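Local coordinates for protein AP endonuclease, family 2 (Brucella melitensis biovar Abortus, PDB 3NGF) that binds a manganese ion in a TIM barrel and probably isomerises hydroxypyruvate, at residues Pro10-Asn15 with Arg241-Glu247; Ala181-Tyr187 with Ala206-Ile212; Gly36-Val40 with His60-Gln64; Arg218-Glu223 with Glu247-Arg251. All coordinates share one frame; numbering follows the deposited sequence. Where two conformers were deposited one is given.

Contact 1. Residues Pro10-Asn15 with Arg241-Glu247; sequences PRFAAN and RGWVGCE. With MN (manganese (II) ion), chain C.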
# COMPACT_ATOMS: atom_id res chain seq x y z
N PRO A 10 -10.02 -14.33 -2.16
CA PRO A 10 -9.62 -12.93 -2.15
C PRO A 10 -9.61 -12.31 -3.53
O PRO A 10 -9.52 -13.01 -4.54
CB PRO A 10 -8.18 -12.96 -1.62
CG PRO A 10 -8.01 -14.27 -1.01
CD PRO A 10 -8.90 -15.20 -1.78
N ARG A 11 -9.72 -10.99 -3.57
CA ARG A 11 -9.59 -10.27 -4.83
C ARG A 11 -8.23 -9.59 -4.92
O ARG A 11 -7.78 -8.94 -3.98
CB ARG A 11 -10.73 -9.30 -5.06
CG ARG A 11 -11.08 -8.46 -3.91
CD ARG A 11 -12.21 -7.48 -4.26
NE ARG A 11 -12.53 -6.66 -3.10
CZ ARG A 11 -13.33 -5.61 -3.10
NH1 ARG A 11 -13.95 -5.22 -4.20
NH2 ARG A 11 -13.52 -4.96 -1.96
N PHE A 12 -7.57 -9.79 -6.05
CA PHE A 12 -6.18 -9.36 -6.23
C PHE A 12 -6.07 -8.15 -7.16
O PHE A 12 -6.77 -8.04 -8.17
CB PHE A 12 -5.30 -10.50 -6.76
CG PHE A 12 -5.21 -11.65 -5.85
CD1 PHE A 12 -4.22 -11.68 -4.86
CD2 PHE A 12 -6.14 -12.68 -5.91
CE1 PHE A 12 -4.16 -12.75 -3.97
CE2 PHE A 12 -6.07 -13.74 -5.04
CZ PHE A 12 -5.06 -13.79 -4.06
N ALA A 13 -5.18 -7.24 -6.77
CA ALA A 13 -4.86 -6.05 -7.55
C ALA A 13 -3.42 -6.15 -8.04
O ALA A 13 -2.51 -6.37 -7.23
CB ALA A 13 -5.00 -4.82 -6.68
N ALA A 14 -3.20 -6.00 -9.34
CA ALA A 14 -1.85 -5.95 -9.89
C ALA A 14 -1.18 -4.65 -9.46
O ALA A 14 -1.81 -3.58 -9.50
CB ALA A 14 -1.89 -6.05 -11.43
N ASN A 15 0.05 -4.73 -8.98
CA ASN A 15 0.84 -3.52 -8.74
C ASN A 15 1.60 -3.10 -10.02
O ASN A 15 2.55 -3.78 -10.45
CB ASN A 15 1.79 -3.69 -7.54
CG ASN A 15 2.47 -2.41 -7.15
OD1 ASN A 15 3.16 -1.81 -7.97
ND2 ASN A 15 2.26 -1.95 -5.90
N ARG A 241 -12.48 -8.39 3.37
CA ARG A 241 -13.07 -8.25 2.04
C ARG A 241 -12.53 -7.03 1.30
O ARG A 241 -13.21 -6.47 0.43
CB ARG A 241 -14.60 -8.18 2.16
CG ARG A 241 -15.20 -9.38 2.90
CD ARG A 241 -15.26 -10.65 2.07
NE ARG A 241 -15.93 -11.72 2.82
CZ ARG A 241 -15.33 -12.56 3.67
NH1 ARG A 241 -14.01 -12.50 3.91
NH2 ARG A 241 -16.06 -13.48 4.29
N GLY A 242 -11.32 -6.61 1.64
CA GLY A 242 -10.61 -5.60 0.86
C GLY A 242 -9.90 -6.28 -0.31
O GLY A 242 -10.31 -7.36 -0.73
N TRP A 243 -8.84 -5.66 -0.82
CA TRP A 243 -8.08 -6.20 -1.94
C TRP A 243 -6.74 -6.70 -1.43
O TRP A 243 -6.27 -6.28 -0.37
CB TRP A 243 -7.82 -5.12 -2.99
CG TRP A 243 -9.03 -4.65 -3.74
CD1 TRP A 243 -9.94 -3.74 -3.33
CD2 TRP A 243 -9.43 -5.06 -5.05
NE1 TRP A 243 -10.90 -3.55 -4.30
CE2 TRP A 243 -10.61 -4.35 -5.37
CE3 TRP A 243 -8.90 -5.95 -5.98
CZ2 TRP A 243 -11.28 -4.52 -6.57
CZ3 TRP A 243 -9.59 -6.12 -7.20
CH2 TRP A 243 -10.74 -5.40 -7.48
N VAL A 244 -6.11 -7.55 -2.22
CA VAL A 244 -4.77 -8.03 -1.95
C VAL A 244 -3.84 -7.54 -3.06
O VAL A 244 -3.97 -7.98 -4.22
CB VAL A 244 -4.73 -9.58 -1.84
CG1 VAL A 244 -3.31 -10.06 -1.55
CG2 VAL A 244 -5.66 -10.05 -0.74
N GLY A 245 -2.96 -6.61 -2.73
CA GLY A 245 -2.05 -6.02 -3.73
C GLY A 245 -0.85 -6.91 -4.03
O GLY A 245 -0.22 -7.41 -3.11
N CYS A 246 -0.57 -7.11 -5.31
CA CYS A 246 0.57 -7.93 -5.76
C CYS A 246 1.84 -7.08 -5.99
O CYS A 246 2.26 -6.81 -7.13
CB CYS A 246 0.19 -8.71 -7.01
SG CYS A 246 -1.20 -9.85 -6.74
N GLU A 247 2.47 -6.69 -4.90
CA GLU A 247 3.64 -5.84 -4.92
C GLU A 247 4.87 -6.74 -4.86
O GLU A 247 5.57 -6.83 -3.82
CB GLU A 247 3.64 -4.89 -3.74
CG GLU A 247 4.68 -3.83 -3.89
CD GLU A 247 4.78 -2.93 -2.69
OE1 GLU A 247 4.28 -3.29 -1.60
OE2 GLU A 247 5.39 -1.87 -2.85
MN MN C . 4.19 -2.69 0.39
O HOH W 1 -9.74 -9.99 -0.83
O HOH W 2 3.72 -0.38 -0.34
O HOH W 3 6.35 -2.03 0.31
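Arg11 and Trp243 meet at the start of the seam where the first strand of the barrel, 11-15, runs parallel to the last, 243-246, and closes the eight-stranded sheet. The Arg11 guanidinium lies flat on the indole, planes 18° apart, with CZ 3.4 Å from Trp243 NE1 in a cation-pi stack, while CD sits over the six-membered ring. In the guanidinium, NH2 donates to Arg241 O (2.8 Å) and NE, weakly, to Gly242 O. A long, flexible arginine suits this place because its extended chain covers the indole and still reaches two loop carbonyls. Water 1 adds a bridge, accepting from Arg11 N and donating to Gly242 O at 2.7 Å.

Farther along, three backbone bonds join the middle of the strands: Val244 N donates to Arg11 O (2.8 Å), Ala13 N to Val244 O (2.9 Å) and Cys246 N to Ala13 O (2.8 Å). Phe12 CE1 packs on Val244 CG1 on the face turned to Phe232 and Trp260, whereas the small Ala13 lies against the indole edge, CB by Trp243 CE3.

At the far end a chi1 of -172° swings the Asn15 amide away from its own N and beside the Glu247 chain; ND2 hydrogen-bonds to Glu41, and OD1 accepts from Ser17 N and Thr18 N. Glu247 OE1 binds manganese at 2.1 Å. The seam therefore has a stacked arginine at one end and, just past the last strand, a metal ligand at the other.

Contact 2. Residues Ala181-Tyr187 with Ala206-Ile212; sequences AVQLDLY and AFSHVQI. With MN (manganese (II) ion), chain C.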
# COMPACT_ATOMS: atom_id res chain seq x y z
N ALA A 181 -6.13 3.36 9.10
CA ALA A 181 -5.82 1.96 9.39
C ALA A 181 -4.43 1.59 8.94
O ALA A 181 -3.67 2.43 8.48
CB ALA A 181 -6.85 1.02 8.78
N VAL A 182 -4.09 0.33 9.11
CA VAL A 182 -2.80 -0.22 8.75
C VAL A 182 -2.87 -0.88 7.37
O VAL A 182 -3.89 -1.50 7.00
CB VAL A 182 -2.36 -1.27 9.78
CG1 VAL A 182 -0.98 -1.93 9.39
CG2 VAL A 182 -2.26 -0.62 11.18
N GLN A 183 -1.81 -0.69 6.59
CA GLN A 183 -1.59 -1.41 5.35
C GLN A 183 -0.66 -2.58 5.69
O GLN A 183 0.51 -2.38 6.03
CB GLN A 183 -0.95 -0.48 4.33
CG GLN A 183 -0.64 -1.09 2.96
CD GLN A 183 -0.24 -0.05 1.95
OE1 GLN A 183 -0.73 1.07 1.97
NE2 GLN A 183 0.64 -0.41 1.03
N LEU A 184 -1.20 -3.79 5.65
CA LEU A 184 -0.50 -5.02 6.07
C LEU A 184 0.14 -5.70 4.85
O LEU A 184 -0.53 -6.44 4.11
CB LEU A 184 -1.51 -5.95 6.74
CG LEU A 184 -1.06 -7.34 7.19
CD1 LEU A 184 0.18 -7.25 8.07
CD2 LEU A 184 -2.21 -8.12 7.89
N ASP A 185 1.42 -5.40 4.61
CA ASP A 185 2.22 -6.05 3.57
C ASP A 185 2.89 -7.27 4.24
O ASP A 185 3.73 -7.13 5.17
CB ASP A 185 3.19 -5.03 2.99
CG ASP A 185 4.08 -5.58 1.87
OD1 ASP A 185 4.40 -6.76 1.91
OD2 ASP A 185 4.50 -4.81 0.97
N LEU A 186 2.47 -8.46 3.81
CA LEU A 186 2.86 -9.68 4.54
C LEU A 186 4.33 -10.00 4.32
O LEU A 186 4.97 -10.71 5.12
CB LEU A 186 1.95 -10.85 4.14
CG LEU A 186 0.52 -10.72 4.64
CD1 LEU A 186 -0.36 -11.79 4.01
CD2 LEU A 186 0.46 -10.78 6.19
N TYR A 187 4.88 -9.48 3.23
CA TYR A 187 6.32 -9.57 3.00
C TYR A 187 7.07 -8.84 4.15
O TYR A 187 7.99 -9.40 4.78
CB TYR A 187 6.65 -8.98 1.60
CG TYR A 187 8.11 -8.76 1.32
CD1 TYR A 187 8.92 -9.78 0.86
CD2 TYR A 187 8.69 -7.51 1.51
CE1 TYR A 187 10.29 -9.58 0.62
CE2 TYR A 187 10.03 -7.29 1.25
CZ TYR A 187 10.83 -8.32 0.83
OH TYR A 187 12.17 -8.07 0.59
N ALA A 206 -8.42 -3.95 11.79
CA ALA A 206 -7.48 -2.80 11.87
C ALA A 206 -6.58 -2.63 10.64
O ALA A 206 -5.79 -1.71 10.58
CB ALA A 206 -6.61 -2.91 13.12
N PHE A 207 -6.72 -3.51 9.65
CA PHE A 207 -6.02 -3.34 8.38
C PHE A 207 -7.01 -3.24 7.24
O PHE A 207 -7.97 -4.01 7.19
CB PHE A 207 -4.95 -4.44 8.13
CG PHE A 207 -5.49 -5.83 8.10
CD1 PHE A 207 -5.66 -6.56 9.27
CD2 PHE A 207 -5.80 -6.44 6.89
CE1 PHE A 207 -6.18 -7.86 9.24
CE2 PHE A 207 -6.31 -7.73 6.86
CZ PHE A 207 -6.50 -8.44 8.04
N SER A 208 -6.80 -2.28 6.33
CA SER A 208 -7.73 -2.01 5.22
C SER A 208 -7.16 -2.40 3.86
O SER A 208 -7.84 -2.29 2.84
CB SER A 208 -8.13 -0.54 5.19
OG SER A 208 -8.87 -0.21 6.34
N HIS A 209 -5.91 -2.85 3.85
CA HIS A 209 -5.27 -3.30 2.63
C HIS A 209 -4.21 -4.31 3.03
O HIS A 209 -3.64 -4.22 4.13
CB HIS A 209 -4.67 -2.13 1.84
CG HIS A 209 -4.27 -2.50 0.44
ND1 HIS A 209 -5.15 -3.03 -0.47
CD2 HIS A 209 -3.07 -2.44 -0.18
CE1 HIS A 209 -4.51 -3.29 -1.60
NE2 HIS A 209 -3.24 -2.94 -1.45
N VAL A 210 -3.98 -5.25 2.14
CA VAL A 210 -3.01 -6.31 2.31
C VAL A 210 -2.18 -6.33 1.01
O VAL A 210 -2.69 -6.07 -0.06
CB VAL A 210 -3.69 -7.68 2.56
CG1 VAL A 210 -2.63 -8.83 2.58
CG2 VAL A 210 -4.51 -7.65 3.85
N GLN A 211 -0.90 -6.60 1.15
CA GLN A 211 -0.00 -6.83 0.03
C GLN A 211 0.77 -8.12 0.25
O GLN A 211 0.94 -8.56 1.40
CB GLN A 211 0.96 -5.66 -0.16
CG GLN A 211 0.27 -4.40 -0.70
CD GLN A 211 1.19 -3.22 -0.67
OE1 GLN A 211 1.92 -3.02 0.29
NE2 GLN A 211 1.20 -2.44 -1.75
N ILE A 212 1.20 -8.72 -0.86
CA ILE A 212 1.93 -9.99 -0.87
C ILE A 212 3.11 -10.02 -1.84
O ILE A 212 3.13 -9.34 -2.88
CB ILE A 212 1.00 -11.21 -1.18
CG1 ILE A 212 0.45 -11.17 -2.61
CG2 ILE A 212 -0.14 -11.29 -0.13
CD1 ILE A 212 -0.34 -12.43 -3.03
MN MN C . 4.19 -2.69 0.39
O HOH W 2 3.72 -0.38 -0.34
O HOH W 3 6.35 -2.03 0.31
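Gln183 and Gln211 reach each other from neighbouring strands through different first torsions: Gln183 CG is anti to the backbone N (chi1 180°), whereas Gln211 CG stands beside its own N (chi1 -72°), and both chains then run extended. The two amides end up almost perpendicular. Gln183 NE2 gives a hydrogen bond to Gln211 OE1 at 3.0 Å, coming from above the carbonyl plane of Gln211. That same oxygen binds manganese at 2.3 Å, and Asp185 OD2 binds the ion at 2.2 Å; Glu150 and Glu247 complete the protein ligands. Gln211 NE2 is held by Glu41. A glutamine suits the place because its neutral carbonyl ligates the metal while its N-H remains a donor to a carboxylate.

Behind these groups strands 181-185 and 209-212 run parallel. Leu184 N donates to His209 O (2.9 Å) and Gln211 N to Leu184 O (3.0 Å), and Leu186 N closes the row on Gln211 O. Asp185 is also the N-cap of helix 186-192, its OD1 accepting weakly from Tyr187 N.

On the reverse face the packing is apolar. Leu184 CD2 sits over the centre of the Phe207 ring, 3.9 Å from its centroid, and Leu186 CD1 meets Val210 CG1 at 4.0 Å.

The pair thus brings one carboxylate and one neutral amide oxygen to the ion; the Gln183 N-H, lying off the lone pairs of Gln211 OE1, probably polarises that carbonyl only modestly.

Contact 3. Residues Gly36-Val40 with His60-Gln64; sequences GFGGV and HNLTQ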
# COMPACT_ATOMS: atom_id res chain seq x y z
N GLY A 36 -6.48 -10.71 -16.40
CA GLY A 36 -7.63 -11.01 -15.56
C GLY A 36 -7.68 -10.33 -14.21
O GLY A 36 -8.43 -10.75 -13.33
N PHE A 37 -6.88 -9.28 -14.02
CA PHE A 37 -7.01 -8.45 -12.80
C PHE A 37 -8.18 -7.48 -12.98
O PHE A 37 -8.34 -6.90 -14.05
CB PHE A 37 -5.73 -7.69 -12.52
CG PHE A 37 -4.59 -8.57 -12.06
CD1 PHE A 37 -4.44 -8.93 -10.72
CD2 PHE A 37 -3.68 -9.05 -12.98
CE1 PHE A 37 -3.40 -9.76 -10.32
CE2 PHE A 37 -2.64 -9.89 -12.58
CZ PHE A 37 -2.50 -10.24 -11.25
N GLY A 38 -8.98 -7.32 -11.93
CA GLY A 38 -10.07 -6.33 -11.90
C GLY A 38 -9.66 -5.06 -11.17
O GLY A 38 -10.37 -4.05 -11.24
N GLY A 39 -8.53 -5.11 -10.48
CA GLY A 39 -8.03 -3.96 -9.72
C GLY A 39 -6.55 -3.76 -9.92
O GLY A 39 -5.82 -4.72 -10.23
N VAL A 40 -6.10 -2.51 -9.74
CA VAL A 40 -4.69 -2.19 -9.80
C VAL A 40 -4.29 -1.25 -8.65
O VAL A 40 -5.14 -0.55 -8.08
CB VAL A 40 -4.27 -1.56 -11.14
CG1 VAL A 40 -4.47 -2.55 -12.30
CG2 VAL A 40 -5.04 -0.26 -11.40
N HIS A 60 -10.25 0.03 -19.54
CA HIS A 60 -9.82 -1.32 -19.25
C HIS A 60 -10.58 -1.99 -18.09
O HIS A 60 -10.16 -3.06 -17.61
CB HIS A 60 -8.30 -1.33 -19.06
CG HIS A 60 -7.58 -0.80 -20.26
ND1 HIS A 60 -7.66 -1.41 -21.49
CD2 HIS A 60 -6.83 0.32 -20.45
CE1 HIS A 60 -6.98 -0.72 -22.38
NE2 HIS A 60 -6.46 0.33 -21.78
N ASN A 61 -11.68 -1.37 -17.65
CA ASN A 61 -12.53 -1.93 -16.61
C ASN A 61 -11.77 -2.33 -15.36
O ASN A 61 -11.77 -3.50 -14.95
CB ASN A 61 -13.29 -3.13 -17.15
CG ASN A 61 -14.01 -2.80 -18.42
OD1 ASN A 61 -13.62 -3.24 -19.51
ND2 ASN A 61 -15.06 -2.00 -18.30
N LEU A 62 -11.09 -1.34 -14.77
CA LEU A 62 -10.24 -1.57 -13.60
C LEU A 62 -10.61 -0.63 -12.47
O LEU A 62 -11.00 0.51 -12.72
CB LEU A 62 -8.78 -1.31 -13.95
CG LEU A 62 -8.07 -2.29 -14.88
CD1 LEU A 62 -6.70 -1.71 -15.32
CD2 LEU A 62 -7.89 -3.66 -14.21
N THR A 63 -10.50 -1.12 -11.25
CA THR A 63 -10.66 -0.32 -10.03
C THR A 63 -9.28 0.09 -9.53
O THR A 63 -8.36 -0.73 -9.46
CB THR A 63 -11.31 -1.17 -8.93
OG1 THR A 63 -12.64 -1.51 -9.34
CG2 THR A 63 -11.29 -0.44 -7.57
N GLN A 64 -9.15 1.36 -9.14
CA GLN A 64 -7.94 1.84 -8.50
C GLN A 64 -8.05 1.56 -7.00
O GLN A 64 -8.91 2.13 -6.32
CB GLN A 64 -7.75 3.35 -8.71
CG GLN A 64 -6.40 3.86 -8.17
CD GLN A 64 -5.20 3.36 -8.98
OE1 GLN A 64 -5.26 3.36 -10.20
NE2 GLN A 64 -4.09 3.00 -8.30
O HOH W 4 -10.37 -5.80 -16.11
O HOH W 5 -13.07 -3.61 -11.34
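Leu62 meets segment 36-40 with both branches: CD1 packs on Val40 CG1 at 3.8 Å, and CD2 reaches the Phe37 carbonyl oxygen at 3.3 Å. The leucine and valine side chains cross at about a right angle, and Leu57 of helix 50-59 touches both. Beside this apolar patch two backbone bonds start the parallel pairing of strands 39-41 and 63-68: Thr63 N donates to Gly38 O (2.9 Å), and Val40 N donates to Thr63 O (2.9 Å). Gly39 CA adds a CA-H...O contact to Thr63 O at 3.3 Å.

Water 5 lies at the margin, donating to Gly38 O at 2.7 Å; the threonine hydroxyl, Thr63 OG1, gives it a second hydrogen-bonding partner.

One shell out, each segment follows a helix closed by a Schellman motif, with Gly36 and Asn61 at positive phi. Both residue types tolerate that backbone well. The chain between makes the right-handed crossover of a beta-alpha-beta unit, as in TIM barrels. Gln64 bends at chi2 (69°), so that NE2 hydrogen-bonds to Leu66 O while OE1 rests on Val40 CG2, buried without a polar partner.

The polar bonding here is therefore mostly between main chains, while branched aliphatic side chains pack against helices 25-34 and 50-59.

Contact 4. Residues Arg218-Glu223 with Glu247-Arg251; sequences RHEPDE and EYNPR. With MN (manganese (II) ion), chain C.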
# COMPACT_ATOMS: atom_id res chain seq x y z
N ARG A 218 11.04 -11.67 -2.84
CA ARG A 218 10.06 -10.66 -3.26
C ARG A 218 9.58 -10.88 -4.69
O ARG A 218 9.44 -9.94 -5.47
CB ARG A 218 10.61 -9.25 -3.02
CG ARG A 218 9.52 -8.21 -2.73
CD ARG A 218 10.10 -6.85 -2.36
NE ARG A 218 9.03 -5.96 -1.90
CZ ARG A 218 9.22 -4.75 -1.39
NH1 ARG A 218 10.44 -4.22 -1.30
NH2 ARG A 218 8.18 -4.04 -0.99
N HIS A 219 9.30 -12.14 -5.01
CA HIS A 219 8.78 -12.53 -6.32
C HIS A 219 7.34 -13.07 -6.18
O HIS A 219 6.67 -12.83 -5.17
CB HIS A 219 9.69 -13.58 -7.00
CG HIS A 219 11.13 -13.18 -7.16
ND1 HIS A 219 11.52 -11.99 -7.72
CD2 HIS A 219 12.27 -13.86 -6.89
CE1 HIS A 219 12.84 -11.92 -7.75
NE2 HIS A 219 13.32 -13.05 -7.26
N GLU A 220 6.85 -13.77 -7.20
CA GLU A 220 5.51 -14.37 -7.18
C GLU A 220 5.22 -15.10 -5.87
O GLU A 220 6.11 -15.80 -5.34
CB GLU A 220 5.36 -15.34 -8.34
CG GLU A 220 5.16 -14.67 -9.70
CD GLU A 220 6.45 -14.20 -10.40
OE1 GLU A 220 7.56 -14.32 -9.86
OE2 GLU A 220 6.32 -13.73 -11.56
N PRO A 221 3.97 -15.02 -5.36
CA PRO A 221 3.61 -15.65 -4.07
C PRO A 221 3.37 -17.17 -4.19
O PRO A 221 2.37 -17.69 -3.68
CB PRO A 221 2.30 -14.97 -3.69
CG PRO A 221 1.66 -14.65 -5.03
CD PRO A 221 2.83 -14.26 -5.92
N ASP A 222 4.24 -17.86 -4.90
CA ASP A 222 4.14 -19.30 -5.06
C ASP A 222 5.48 -19.96 -4.76
O ASP A 222 5.72 -21.09 -5.17
CB ASP A 222 3.69 -19.64 -6.47
CG ASP A 222 4.66 -19.18 -7.53
OD1 ASP A 222 5.66 -18.49 -7.20
OD2 ASP A 222 4.43 -19.53 -8.68
N GLU A 223 6.37 -19.23 -4.10
CA GLU A 223 7.70 -19.74 -3.77
C GLU A 223 8.10 -19.18 -2.42
O GLU A 223 7.48 -18.26 -1.91
CB GLU A 223 8.74 -19.33 -4.81
CG GLU A 223 8.93 -17.80 -4.86
CD GLU A 223 10.13 -17.30 -5.63
OE1 GLU A 223 10.49 -17.86 -6.69
OE2 GLU A 223 10.71 -16.30 -5.17
N GLU A 247 2.47 -6.69 -4.90
CA GLU A 247 3.64 -5.84 -4.92
C GLU A 247 4.87 -6.74 -4.86
O GLU A 247 5.57 -6.83 -3.82
CB GLU A 247 3.64 -4.89 -3.74
CG GLU A 247 4.68 -3.83 -3.89
CD GLU A 247 4.78 -2.93 -2.69
OE1 GLU A 247 4.28 -3.29 -1.60
OE2 GLU A 247 5.39 -1.87 -2.85
N TYR A 248 5.10 -7.42 -5.97
CA TYR A 248 6.25 -8.28 -6.10
C TYR A 248 6.95 -7.98 -7.40
O TYR A 248 6.37 -7.42 -8.35
CB TYR A 248 5.86 -9.76 -5.99
CG TYR A 248 4.98 -10.35 -7.10
CD1 TYR A 248 5.49 -10.58 -8.37
CD2 TYR A 248 3.65 -10.66 -6.87
CE1 TYR A 248 4.71 -11.14 -9.38
CE2 TYR A 248 2.85 -11.23 -7.89
CZ TYR A 248 3.39 -11.47 -9.13
OH TYR A 248 2.62 -12.05 -10.12
N ASN A 249 8.21 -8.37 -7.43
CA ASN A 249 9.03 -8.26 -8.64
C ASN A 249 9.02 -9.59 -9.36
O ASN A 249 9.54 -10.58 -8.84
CB ASN A 249 10.45 -7.88 -8.27
CG ASN A 249 10.51 -6.64 -7.42
OD1 ASN A 249 9.91 -5.60 -7.76
ND2 ASN A 249 11.28 -6.71 -6.33
N PRO A 250 8.42 -9.64 -10.55
CA PRO A 250 8.32 -10.97 -11.18
C PRO A 250 9.69 -11.62 -11.39
O PRO A 250 10.66 -10.92 -11.72
CB PRO A 250 7.62 -10.66 -12.51
CG PRO A 250 6.82 -9.39 -12.24
CD PRO A 250 7.71 -8.60 -11.33
N ARG A 251 9.78 -12.93 -11.19
CA ARG A 251 11.02 -13.69 -11.48
C ARG A 251 11.54 -13.42 -12.88
O ARG A 251 12.73 -13.19 -13.08
CB ARG A 251 10.77 -15.19 -11.36
CG ARG A 251 10.83 -15.75 -9.96
CD ARG A 251 10.66 -17.27 -10.01
NE ARG A 251 9.33 -17.63 -10.51
CZ ARG A 251 8.24 -17.80 -9.76
NH1 ARG A 251 8.29 -17.69 -8.44
NH2 ARG A 251 7.08 -18.09 -10.34
MN MN C . 4.19 -2.69 0.39
O HOH W 6 6.08 -6.20 -1.10
O HOH W 7 4.01 -12.56 -12.31
O HOH W 2 3.72 -0.38 -0.34
O HOH W 3 6.35 -2.03 0.31
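Two loops that follow the seventh and eighth strands of the barrel meet here, 218-223 and 247-251, and the metal ligand Glu247 opens the second. Asn249 N donates to Arg218 O (2.8 Å), and His219 ND1 donates to Asn249 O (2.7 Å), which lies close to the imidazole plane, so one residue is gripped at both its N-H and its carbonyl. Tyr248 suits its place under the turn by offering a broad flat face: Glu220 CA stands over the ring centre and Pro221 CD touches CE2 at 3.6 Å, Pro221 being the centre of an inverse gamma turn.

In TIM barrels the loops at the C-terminal ends of the strands frame the active site, and here Arg218 runs extended toward it. NH2 donates to water 6, which donates to Glu247 O, and forms a long, purely electrostatic pair with Glu247 OE2.

Arg251, bent at chi3 (-64°), is a flat cation with donors enough for several carboxylates. NH1 makes salt bridges to the syn lone pair of Asp222 OD1 (3.0 Å) and to Glu223 OE1 (2.8 Å), met from above its carboxylate plane. Glu220 OE1 instead lies over the guanidinium face and takes the Arg251 backbone N-H at 2.9 Å through its syn lone pair, while OE2 accepts from water 7, itself an acceptor from Tyr248 OH.

In the fold
Contacts 1, 2 and 3 are seams of one closed parallel barrel. Contact 1 joins its first and last strands; strand 207-212 of contact 2 neighbours 243-246, with Gly245 N and Val210 O 2.7 Å apart, and strand 39-41 of contact 3 neighbours 11-15, with Ala14 N 3.0 Å from Gly39 O. Contacts 1 and 4 share Glu247, a predicted proton donor/acceptor, whose OE1 stands 3.0 Å from both Asp185 OD2 and Gln211 OE1 of contact 2 around the manganese. Contact 4 also meets contact 2 where Ile212 CD1 approaches Pro221 CG at 3.6 Å. Contact 3 is farther from the site: the Gln64 side chain is about 13 Å from the manganese.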